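Cofilin (Streptomyces griseoflavus, PDB 5IVU) probably binds actin, as a bacterial member of the ADF/cofilin family of actin-binding proteins. Local coordinates at residues V67-Y72 / K80-T85; C63-Y68 / M100-S105. All blocks are in the same frame, centred on the assembly; numbering follows the deposited sequence.

Contact 1: residues V67-Y72 / K80-T85; sequences VYDLEY and KRNKLT
Residues 67-72 and 80-85 run antiparallel at 157°, their axes 4.6 Å apart at the closest, and pairs of backbone hydrogen bonds join Y68 to T85, L70 to K83 and Y72 to R81. The carbonyl O of K83 has a second donor: L70 N and T85 OG1 reach it from opposite faces of its plane. Y72 buries the most surface of any residue here. Its CG lies between the backbone N and the carbonyl carbon (chi1 63°), which starts the ring off toward R81 and K83 of the partner strand; R81 CB sits over one ring face, 4.0 Å from the centroid, in a CH-pi contact. K83 CG meets the same ring at its edge, and K83 CE lies 3.2 Å from Y72 OH. An alanine at Y72 would probably leave R81 CB and the aliphatic chain of K83 without their aromatic neighbour. On the face carrying D69, E71, N82 and L84, N82 ND2 gives D69 OD1 a weak hydrogen bond of 3.2 Å. Poorly ordered K80, just before the strand, forms a salt bridge from NZ to E71 OE1 at 2.9 Å. This beta hairpin lies between strands 28-33 and 118-122; L70 and Y72 touch helix 130-136, while V67 and L84 pack on helix 11-21.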
loop_
_atom_site.group_PDB
_atom_site.type_symbol
_atom_site.label_atom_id
_atom_site.label_comp_id
_atom_site.label_asym_id
_atom_site.label_seq_id
_atom_site.Cartn_x
_atom_site.Cartn_y
_atom_site.Cartn_z
ATOM N N VAL A 67 2.179 -1.038 0.207
ATOM C CA VAL A 67 3.267 -0.747 1.129
ATOM C C VAL A 67 4.339 0.010 0.347
ATOM O O VAL A 67 4.649 -0.351 -0.786
ATOM C CB VAL A 67 3.832 -2.023 1.775
ATOM C CG1 VAL A 67 5.104 -1.720 2.550
ATOM C CG2 VAL A 67 2.786 -2.625 2.700
ATOM N N TYR A 68 4.870 1.072 0.958
ATOM C CA TYR A 68 5.895 1.901 0.345
ATOM C C TYR A 68 7.045 2.069 1.326
ATOM O O TYR A 68 6.826 2.387 2.491
ATOM C CB TYR A 68 5.332 3.285 -0.045
ATOM C CG TYR A 68 6.237 4.005 -1.017
ATOM C CD1 TYR A 68 7.305 4.782 -0.564
ATOM C CD2 TYR A 68 6.055 3.873 -2.392
ATOM C CE1 TYR A 68 8.158 5.422 -1.454
ATOM C CE2 TYR A 68 6.897 4.510 -3.288
ATOM C CZ TYR A 68 7.954 5.278 -2.818
ATOM O OH TYR A 68 8.803 5.921 -3.689
ATOM N N ASP A 69 8.265 1.850 0.847
ATOM C CA ASP A 69 9.456 2.012 1.668
ATOM C C ASP A 69 9.881 3.468 1.564
ATOM O O ASP A 69 10.687 3.839 0.721
ATOM C CB ASP A 69 10.569 1.051 1.229
ATOM C CG ASP A 69 11.766 1.064 2.169
ATOM O OD1 ASP A 69 11.617 1.424 3.369
ATOM O OD2 ASP A 69 12.878 0.732 1.702
ATOM N N LEU A 70 9.312 4.289 2.438
ATOM C CA LEU A 70 9.444 5.732 2.360
ATOM C C LEU A 70 10.758 6.192 2.960
ATOM O O LEU A 70 11.026 5.936 4.124
ATOM C CB LEU A 70 8.283 6.392 3.106
ATOM C CG LEU A 70 8.074 7.890 2.905
ATOM C CD1 LEU A 70 7.511 8.184 1.528
ATOM C CD2 LEU A 70 7.149 8.412 3.987
ATOM N N GLU A 71 11.556 6.880 2.154
ATOM C CA GLU A 71 12.810 7.491 2.584
ATOM C C GLU A 71 12.611 8.991 2.849
ATOM O O GLU A 71 11.937 9.675 2.086
ATOM C CB GLU A 71 13.866 7.298 1.492
ATOM C CG GLU A 71 15.271 7.754 1.880
ATOM C CD GLU A 71 16.249 7.680 0.726
ATOM O OE1 GLU A 71 16.002 8.329 -0.315
ATOM O OE2 GLU A 71 17.276 6.982 0.862
ATOM N N TYR A 72 13.235 9.505 3.907
ATOM C CA TYR A 72 13.232 10.956 4.188
ATOM C C TYR A 72 14.382 11.447 5.055
ATOM O O TYR A 72 15.070 10.661 5.724
ATOM C CB TYR A 72 11.932 11.378 4.862
ATOM C CG TYR A 72 11.689 10.751 6.217
ATOM C CD1 TYR A 72 11.197 9.458 6.317
ATOM C CD2 TYR A 72 11.951 11.446 7.397
ATOM C CE1 TYR A 72 10.975 8.868 7.547
ATOM C CE2 TYR A 72 11.730 10.862 8.636
ATOM C CZ TYR A 72 11.242 9.568 8.704
ATOM O OH TYR A 72 11.011 8.965 9.919
ATOM N N LYS A 80 19.560 10.188 6.711
ATOM C CA LYS A 80 18.208 9.870 6.217
ATOM C C LYS A 80 17.586 8.749 7.054
ATOM O O LYS A 80 18.300 7.954 7.680
ATOM C CB LYS A 80 18.252 9.453 4.735
ATOM C CG LYS A 80 19.086 10.372 3.843
ATOM C CD LYS A 80 19.169 9.898 2.398
ATOM C CE LYS A 80 18.087 10.512 1.525
ATOM N NZ LYS A 80 18.274 10.149 0.092
ATOM N N ARG A 81 16.257 8.702 7.074
ATOM C CA ARG A 81 15.502 7.643 7.749
ATOM C C ARG A 81 14.567 6.927 6.765
ATOM O O ARG A 81 14.233 7.495 5.739
ATOM C CB ARG A 81 14.714 8.233 8.917
ATOM C CG ARG A 81 15.601 8.869 10.047
ATOM C CD ARG A 81 16.019 7.877 11.136
ATOM N NE ARG A 81 16.559 8.500 12.368
ATOM C CZ ARG A 81 15.930 8.639 13.550
ATOM N NH1 ARG A 81 14.687 8.199 13.765
ATOM N NH2 ARG A 81 16.574 9.232 14.565
ATOM N N ASN A 82 14.181 5.682 7.062
ATOM C CA ASN A 82 13.183 4.958 6.261
ATOM C C ASN A 82 12.009 4.556 7.124
ATOM O O ASN A 82 12.182 4.233 8.306
ATOM C CB ASN A 82 13.767 3.716 5.583
ATOM C CG ASN A 82 14.481 4.051 4.287
ATOM O OD1 ASN A 82 15.582 4.605 4.298
ATOM N ND2 ASN A 82 13.857 3.712 3.161
ATOM N N LYS A 83 10.819 4.555 6.531
ATOM C CA LYS A 83 9.628 4.084 7.217
ATOM C C LYS A 83 8.738 3.288 6.275
ATOM O O LYS A 83 8.345 3.770 5.226
ATOM C CB LYS A 83 8.877 5.265 7.816
ATOM C CG LYS A 83 9.506 5.758 9.103
ATOM C CD LYS A 83 8.625 6.739 9.853
ATOM C CE LYS A 83 9.054 6.851 11.305
ATOM N NZ LYS A 83 8.294 7.916 12.022
ATOM N N LEU A 84 8.429 2.060 6.667
ATOM C CA LEU A 84 7.512 1.216 5.921
ATOM C C LEU A 84 6.106 1.783 6.144
ATOM O O LEU A 84 5.632 1.869 7.279
ATOM C CB LEU A 84 7.609 -0.246 6.384
ATOM C CG LEU A 84 8.996 -0.889 6.183
ATOM C CD1 LEU A 84 9.234 -2.042 7.143
ATOM C CD2 LEU A 84 9.187 -1.340 4.746
ATOM N N THR A 85 5.463 2.161 5.045
ATOM C CA THR A 85 4.215 2.893 5.054
ATOM C C THR A 85 3.098 2.074 4.413
ATOM O O THR A 85 3.196 1.710 3.250
ATOM C CB THR A 85 4.374 4.212 4.265
ATOM O OG1 THR A 85 5.499 4.945 4.769
ATOM C CG2 THR A 85 3.111 5.056 4.353
#

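Contact 2: residues C63-Y68 / M100-S105; sequences CRWAVY and MAYASS
The first torsions of W65 (chi1 -51°) and Y102 (chi1 -86°) set each CG anti to its own carbonyl carbon. Beyond those atoms, the indole of the strand and the phenol of the helix meet in the space between the two elements, whose axes come no closer than 10.0 Å. The Y102 ring fills much of that separation. Over one of its faces lies C63 CB, almost above the centre, 3.7 Å from the centroid, a well-aligned CH-pi contact; the sulfur of C63 stands farther off and makes an oblique sulfur-aromatic contact. W65 meets the tyrosine differently. Y102 CD2 lies over the indole face, displaced toward the rim, with W65 CZ2 3.3 Å away, and the ring planes are inclined at 37°, an oblique pairing. The carbonyl O of Y102 lies in the plane of the indole at its edge, 3.4 Å from W65 CZ2, and S105 CB adds an apolar contact at W65 CH2. Near the far end of the phenol, R64 CA is 3.6 Å from Y102 CE2. The hydroxyl of Y102, a buried residue, is hydrogen-bonded to L33 N of strand 28-33, which ties the ring to a second strand, whereas the guanidinium of R64 forms salt bridges with E43 and E62. W65 and Y102 thus form part of the interface between helix 96-112 and the mixed sheet, a layered alpha/beta packing characteristic of the ADF/cofilin fold.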
loop_
_atom_site.group_PDB
_atom_site.type_symbol
_atom_site.label_atom_id
_atom_site.label_comp_id
_atom_site.label_asym_id
_atom_site.label_seq_id
_atom_site.Cartn_x
_atom_site.Cartn_y
_atom_site.Cartn_z
ATOM N N CYS A 63 -10.102 0.900 -5.419
ATOM C CA CYS A 63 -9.380 0.761 -4.160
ATOM C C CYS A 63 -8.188 -0.177 -4.299
ATOM O O CYS A 63 -8.212 -1.131 -5.083
ATOM C CB CYS A 63 -10.289 0.209 -3.064
ATOM S SG CYS A 63 -11.847 1.082 -2.867
ATOM N N ARG A 64 -7.150 0.117 -3.522
ATOM C CA ARG A 64 -5.989 -0.759 -3.381
ATOM C C ARG A 64 -5.477 -0.631 -1.954
ATOM O O ARG A 64 -5.847 0.303 -1.235
ATOM C CB ARG A 64 -4.852 -0.381 -4.363
ATOM C CG ARG A 64 -5.148 -0.613 -5.835
ATOM C CD ARG A 64 -5.211 -2.088 -6.209
ATOM N NE ARG A 64 -6.409 -2.427 -6.993
ATOM C CZ ARG A 64 -6.536 -2.360 -8.322
ATOM N NH1 ARG A 64 -5.546 -1.958 -9.108
ATOM N NH2 ARG A 64 -7.685 -2.696 -8.881
ATOM N N TRP A 65 -4.640 -1.584 -1.557
ATOM C CA TRP A 65 -3.686 -1.369 -0.471
ATOM C C TRP A 65 -2.288 -1.325 -1.067
ATOM O O TRP A 65 -2.053 -1.842 -2.155
ATOM C CB TRP A 65 -3.740 -2.474 0.582
ATOM C CG TRP A 65 -5.100 -2.785 1.106
ATOM C CD1 TRP A 65 -5.803 -2.081 2.031
ATOM C CD2 TRP A 65 -5.903 -3.907 0.759
ATOM N NE1 TRP A 65 -7.004 -2.684 2.266
ATOM C CE2 TRP A 65 -7.091 -3.813 1.500
ATOM C CE3 TRP A 65 -5.732 -4.992 -0.110
ATOM C CZ2 TRP A 65 -8.117 -4.759 1.404
ATOM C CZ3 TRP A 65 -6.757 -5.935 -0.213
ATOM C CH2 TRP A 65 -7.933 -5.805 0.544
ATOM N N ALA A 66 -1.364 -0.703 -0.349
ATOM C CA ALA A 66 0.026 -0.705 -0.775
ATOM C C ALA A 66 0.938 -0.609 0.410
ATOM O O ALA A 66 0.526 -0.165 1.479
ATOM C CB ALA A 66 0.300 0.443 -1.720
ATOM N N VAL A 67 2.179 -1.038 0.207
ATOM C CA VAL A 67 3.267 -0.747 1.129
ATOM C C VAL A 67 4.339 0.010 0.347
ATOM O O VAL A 67 4.649 -0.351 -0.786
ATOM C CB VAL A 67 3.832 -2.023 1.775
ATOM C CG1 VAL A 67 5.104 -1.720 2.550
ATOM C CG2 VAL A 67 2.786 -2.625 2.700
ATOM N N TYR A 68 4.870 1.072 0.958
ATOM C CA TYR A 68 5.895 1.901 0.345
ATOM C C TYR A 68 7.045 2.069 1.326
ATOM O O TYR A 68 6.826 2.387 2.491
ATOM C CB TYR A 68 5.332 3.285 -0.045
ATOM C CG TYR A 68 6.237 4.005 -1.017
ATOM C CD1 TYR A 68 7.305 4.782 -0.564
ATOM C CD2 TYR A 68 6.055 3.873 -2.392
ATOM C CE1 TYR A 68 8.158 5.422 -1.454
ATOM C CE2 TYR A 68 6.897 4.510 -3.288
ATOM C CZ TYR A 68 7.954 5.278 -2.818
ATOM O OH TYR A 68 8.803 5.921 -3.689
ATOM N N MET A 100 -16.484 -1.150 0.517
ATOM C CA MET A 100 -16.939 -1.955 1.646
ATOM C C MET A 100 -16.137 -3.251 1.764
ATOM O O MET A 100 -15.819 -3.674 2.879
ATOM C CB MET A 100 -18.436 -2.311 1.540
ATOM C CG MET A 100 -19.463 -1.222 1.788
ATOM S SD MET A 100 -19.027 -0.073 3.093
ATOM C CE MET A 100 -18.104 1.176 2.184
ATOM N N ALA A 101 -15.806 -3.863 0.625
ATOM C CA ALA A 101 -15.032 -5.114 0.617
ATOM C C ALA A 101 -13.590 -4.911 1.097
ATOM O O ALA A 101 -13.078 -5.697 1.898
ATOM C CB ALA A 101 -15.046 -5.743 -0.764
ATOM N N TYR A 102 -12.951 -3.850 0.610
ATOM C CA TYR A 102 -11.598 -3.500 1.046
ATOM C C TYR A 102 -11.578 -3.112 2.521
ATOM O O TYR A 102 -10.706 -3.563 3.267
ATOM C CB TYR A 102 -10.999 -2.375 0.179
ATOM C CG TYR A 102 -10.330 -2.880 -1.083
ATOM C CD1 TYR A 102 -11.077 -3.383 -2.142
ATOM C CD2 TYR A 102 -8.940 -2.852 -1.217
ATOM C CE1 TYR A 102 -10.467 -3.843 -3.298
ATOM C CE2 TYR A 102 -8.319 -3.315 -2.366
ATOM C CZ TYR A 102 -9.084 -3.809 -3.403
ATOM O OH TYR A 102 -8.472 -4.253 -4.551
ATOM N N ALA A 103 -12.541 -2.293 2.939
ATOM C CA ALA A 103 -12.685 -1.919 4.353
ATOM C C ALA A 103 -12.788 -3.131 5.286
ATOM O O ALA A 103 -12.158 -3.145 6.346
ATOM C CB ALA A 103 -13.892 -1.018 4.546
ATOM N N SER A 104 -13.573 -4.135 4.893
ATOM C CA SER A 104 -13.787 -5.323 5.737
ATOM C C SER A 104 -12.677 -6.390 5.625
ATOM O O SER A 104 -12.608 -7.283 6.461
ATOM C CB SER A 104 -15.173 -5.944 5.479
ATOM O OG SER A 104 -15.386 -6.231 4.113
ATOM N N SER A 105 -11.833 -6.308 4.597
ATOM C CA SER A 105 -10.663 -7.181 4.477
ATOM C C SER A 105 -9.332 -6.532 4.902
ATOM O O SER A 105 -8.355 -7.245 5.101
ATOM C CB SER A 105 -10.556 -7.704 3.045
ATOM O OG SER A 105 -11.612 -8.615 2.787
#

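Contacts 1 and 2 both start from strand 64-72, which meets a different partner at each end. Contact 2 uses its beginning, R64 and W65, with C63 just before it, against helix 96-112; contact 1 uses its later part, where Y68 to Y72 pair with strand 81-89. Their centres are 19 Å apart, on opposite sides of the chain's centre, at about 8 Å from it for contact 2 and 12 Å for contact 1. V67 and Y68 belong to both ranges but touch the partner segment only in contact 1. The chain runs from strand 81-89 into helix 96-112, so the hairpin partner and the packing helix are consecutive elements that meet the same strand at different places.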